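Local coordinates for Serine/threonine-protein kinase Tel1 (Chaetomium thermophilum, PDB 6SKY) that probably phosphorylates serine and threonine residues in [ST]-Q motifs of proteins, using ATP, to switch on checkpoint signalling after DNA damage, at residues A[2760-2763]-A[2764-2767]. Residues are numbered along the deposited sequence; the frame is centred on the assembly and turned at random.
Sequences DRHG and HNIL. With AGS (phosphothiophosphoric acid-adenylate ester), chain C.
The side-chain amide of Asn2765 reaches back to Asp2760 through one nitrogen that makes two hydrogen bonds. ND2 gives the shorter and straighter one to the backbone O of Asp2760, 2.6 Å away and in the amide plane. The second joins ND2 to Asp2760 OD2 at 3.0 Å and is more bent, meeting the carboxylate from above its plane. Together they fix the rotation of the amide. CG of Asn2765 sits beside its own backbone N (chi1 -77°), which turns the amide back towards Asp2760. The backbone adds a weak bond, Asn2765 N to His2762 O at 3.3 Å, closing a type I beta turn.

This is the catalytic loop of the PI3/PI4-kinase family, with its DRHxxN sequence, leading into strand 2766-2769. Asn2765 and Asp2779 belong to the magnesium site. With an alanine here, the metal site is likely to lose a ligand and Asp2760 its amide partner.

The guanidinium of Arg2761 lies nearly parallel to the Asn2765 amide, 16° apart, with NH2 3.6 Å from Asn2765 CB; His2777 and Ile2778 hold it by hydrogen bonds. The His2762 ring has Asn2765 CG over one face, and its CE1 touches His2764 CB at 3.5 Å.

CE1 of His2762 also lies 3.7 Å from S1G of the ATP analogue. His2764 O accepts a hydrogen bond from the ribose O2' at 2.8 Å, while Leu2767 CD1 packs against adenine C2.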
loop_
_atom_site.group_PDB
_atom_site.type_symbol
_atom_site.label_atom_id
_atom_site.label_comp_id
_atom_site.label_asym_id
_atom_site.label_seq_id
_atom_site.Cartn_x
_atom_site.Cartn_y
_atom_site.Cartn_z
ATOM N N ASP A 2760 24.548 21.919 -17.897
ATOM C CA ASP A 2760 24.967 22.451 -19.196
ATOM C C ASP A 2760 23.911 22.190 -20.267
ATOM O O ASP A 2760 24.230 21.894 -21.414
ATOM C CB ASP A 2760 26.325 21.883 -19.609
ATOM C CG ASP A 2760 26.968 22.655 -20.727
ATOM O OD1 ASP A 2760 26.932 23.899 -20.699
ATOM O OD2 ASP A 2760 27.535 22.012 -21.629
ATOM N N ARG A 2761 22.645 22.316 -19.892
ATOM C CA ARG A 2761 21.525 21.975 -20.766
ATOM C C ARG A 2761 21.010 23.207 -21.500
ATOM O O ARG A 2761 19.851 23.564 -21.400
ATOM C CB ARG A 2761 20.408 21.327 -19.958
ATOM C CG ARG A 2761 20.738 19.992 -19.340
ATOM C CD ARG A 2761 20.987 18.961 -20.387
ATOM N NE ARG A 2761 22.403 18.777 -20.636
ATOM C CZ ARG A 2761 22.909 18.361 -21.783
ATOM N NH1 ARG A 2761 24.206 18.220 -21.920
ATOM N NH2 ARG A 2761 22.115 18.101 -22.796
ATOM N N HIS A 2762 21.886 23.859 -22.252
ATOM C CA HIS A 2762 21.460 25.002 -23.038
ATOM C C HIS A 2762 20.995 24.533 -24.412
ATOM O O HIS A 2762 20.917 23.343 -24.695
ATOM C CB HIS A 2762 22.568 26.044 -23.129
ATOM C CG HIS A 2762 23.866 25.516 -23.645
ATOM N ND1 HIS A 2762 24.219 25.577 -24.973
ATOM C CD2 HIS A 2762 24.907 24.938 -23.009
ATOM C CE1 HIS A 2762 25.414 25.043 -25.135
ATOM N NE2 HIS A 2762 25.854 24.647 -23.958
ATOM N N GLY A 2763 20.668 25.478 -25.277
ATOM C CA GLY A 2763 20.013 25.126 -26.518
ATOM C C GLY A 2763 20.885 24.495 -27.570
ATOM O O GLY A 2763 20.357 24.017 -28.571
ATOM N N HIS A 2764 22.196 24.491 -27.390
ATOM C CA HIS A 2764 23.097 23.891 -28.359
ATOM C C HIS A 2764 23.454 22.462 -28.020
ATOM O O HIS A 2764 24.148 21.814 -28.802
ATOM C CB HIS A 2764 24.368 24.716 -28.480
ATOM C CG HIS A 2764 24.207 25.945 -29.314
ATOM N ND1 HIS A 2764 24.747 27.159 -28.959
ATOM C CD2 HIS A 2764 23.568 26.145 -30.490
ATOM C CE1 HIS A 2764 24.445 28.056 -29.879
ATOM N NE2 HIS A 2764 23.731 27.465 -30.819
ATOM N N ASN A 2765 23.004 21.965 -26.875
ATOM C CA ASN A 2765 23.216 20.594 -26.458
ATOM C C ASN A 2765 21.982 19.737 -26.628
ATOM O O ASN A 2765 22.009 18.563 -26.271
ATOM C CB ASN A 2765 23.651 20.550 -24.999
ATOM C CG ASN A 2765 25.083 20.933 -24.810
ATOM O OD1 ASN A 2765 25.896 20.779 -25.704
ATOM N ND2 ASN A 2765 25.406 21.430 -23.637
ATOM N N ILE A 2766 20.904 20.297 -27.158
ATOM C CA ILE A 2766 19.633 19.610 -27.314
ATOM C C ILE A 2766 19.275 19.653 -28.788
ATOM O O ILE A 2766 19.199 20.733 -29.377
ATOM C CB ILE A 2766 18.537 20.257 -26.458
ATOM C CG1 ILE A 2766 18.986 20.345 -25.006
ATOM C CG2 ILE A 2766 17.246 19.496 -26.566
ATOM C CD1 ILE A 2766 18.098 21.159 -24.145
ATOM N N LEU A 2767 19.064 18.487 -29.381
ATOM C CA LEU A 2767 18.759 18.347 -30.792
ATOM C C LEU A 2767 17.342 17.835 -30.955
ATOM O O LEU A 2767 16.892 16.994 -30.182
ATOM C CB LEU A 2767 19.730 17.380 -31.465
ATOM C CG LEU A 2767 21.218 17.540 -31.185
ATOM C CD1 LEU A 2767 21.958 16.388 -31.767
ATOM C CD2 LEU A 2767 21.723 18.817 -31.760
HETATM P PG AGS C . 29.707 26.333 -27.743
HETATM S S1G AGS C . 28.031 26.929 -26.947
HETATM O O2G AGS C . 30.218 25.055 -27.027
HETATM O O3G AGS C . 30.774 27.453 -27.613
HETATM P PB AGS C . 28.782 24.692 -29.669
HETATM O O1B AGS C . 27.853 24.258 -28.611
HETATM O O2B AGS C . 28.135 25.016 -31.014
HETATM O O3B AGS C . 29.523 26.008 -29.248
HETATM P PA AGS C . 30.008 22.912 -31.353
HETATM O O1A AGS C . 31.071 23.590 -32.102
HETATM O O2A AGS C . 30.232 21.417 -31.135
HETATM O O3A AGS C . 29.830 23.545 -29.921
HETATM O "O5'" AGS C . 28.669 23.171 -32.123
HETATM C "C5'" AGS C . 28.521 22.632 -33.443
HETATM C "C4'" AGS C . 27.078 22.701 -33.860
HETATM O "O4'" AGS C . 26.626 21.383 -34.224
HETATM C "C3'" AGS C . 26.107 23.186 -32.793
HETATM O "O3'" AGS C . 25.006 23.870 -33.377
HETATM C "C2'" AGS C . 25.677 21.891 -32.110
HETATM O "O2'" AGS C . 24.351 21.991 -31.613
HETATM C "C1'" AGS C . 25.730 20.878 -33.254
HETATM N N9 AGS C . 26.201 19.566 -32.841
HETATM C C8 AGS C . 27.181 19.293 -31.929
HETATM N N7 AGS C . 27.405 18.016 -31.753
HETATM C C5 AGS C . 26.511 17.406 -32.614
HETATM C C6 AGS C . 26.242 16.056 -32.899
HETATM N N6 AGS C . 26.881 15.036 -32.325
HETATM N N1 AGS C . 25.286 15.787 -33.808
HETATM C C2 AGS C . 24.644 16.804 -34.386
HETATM N N3 AGS C . 24.809 18.114 -34.197
HETATM C C4 AGS C . 25.762 18.348 -33.291
#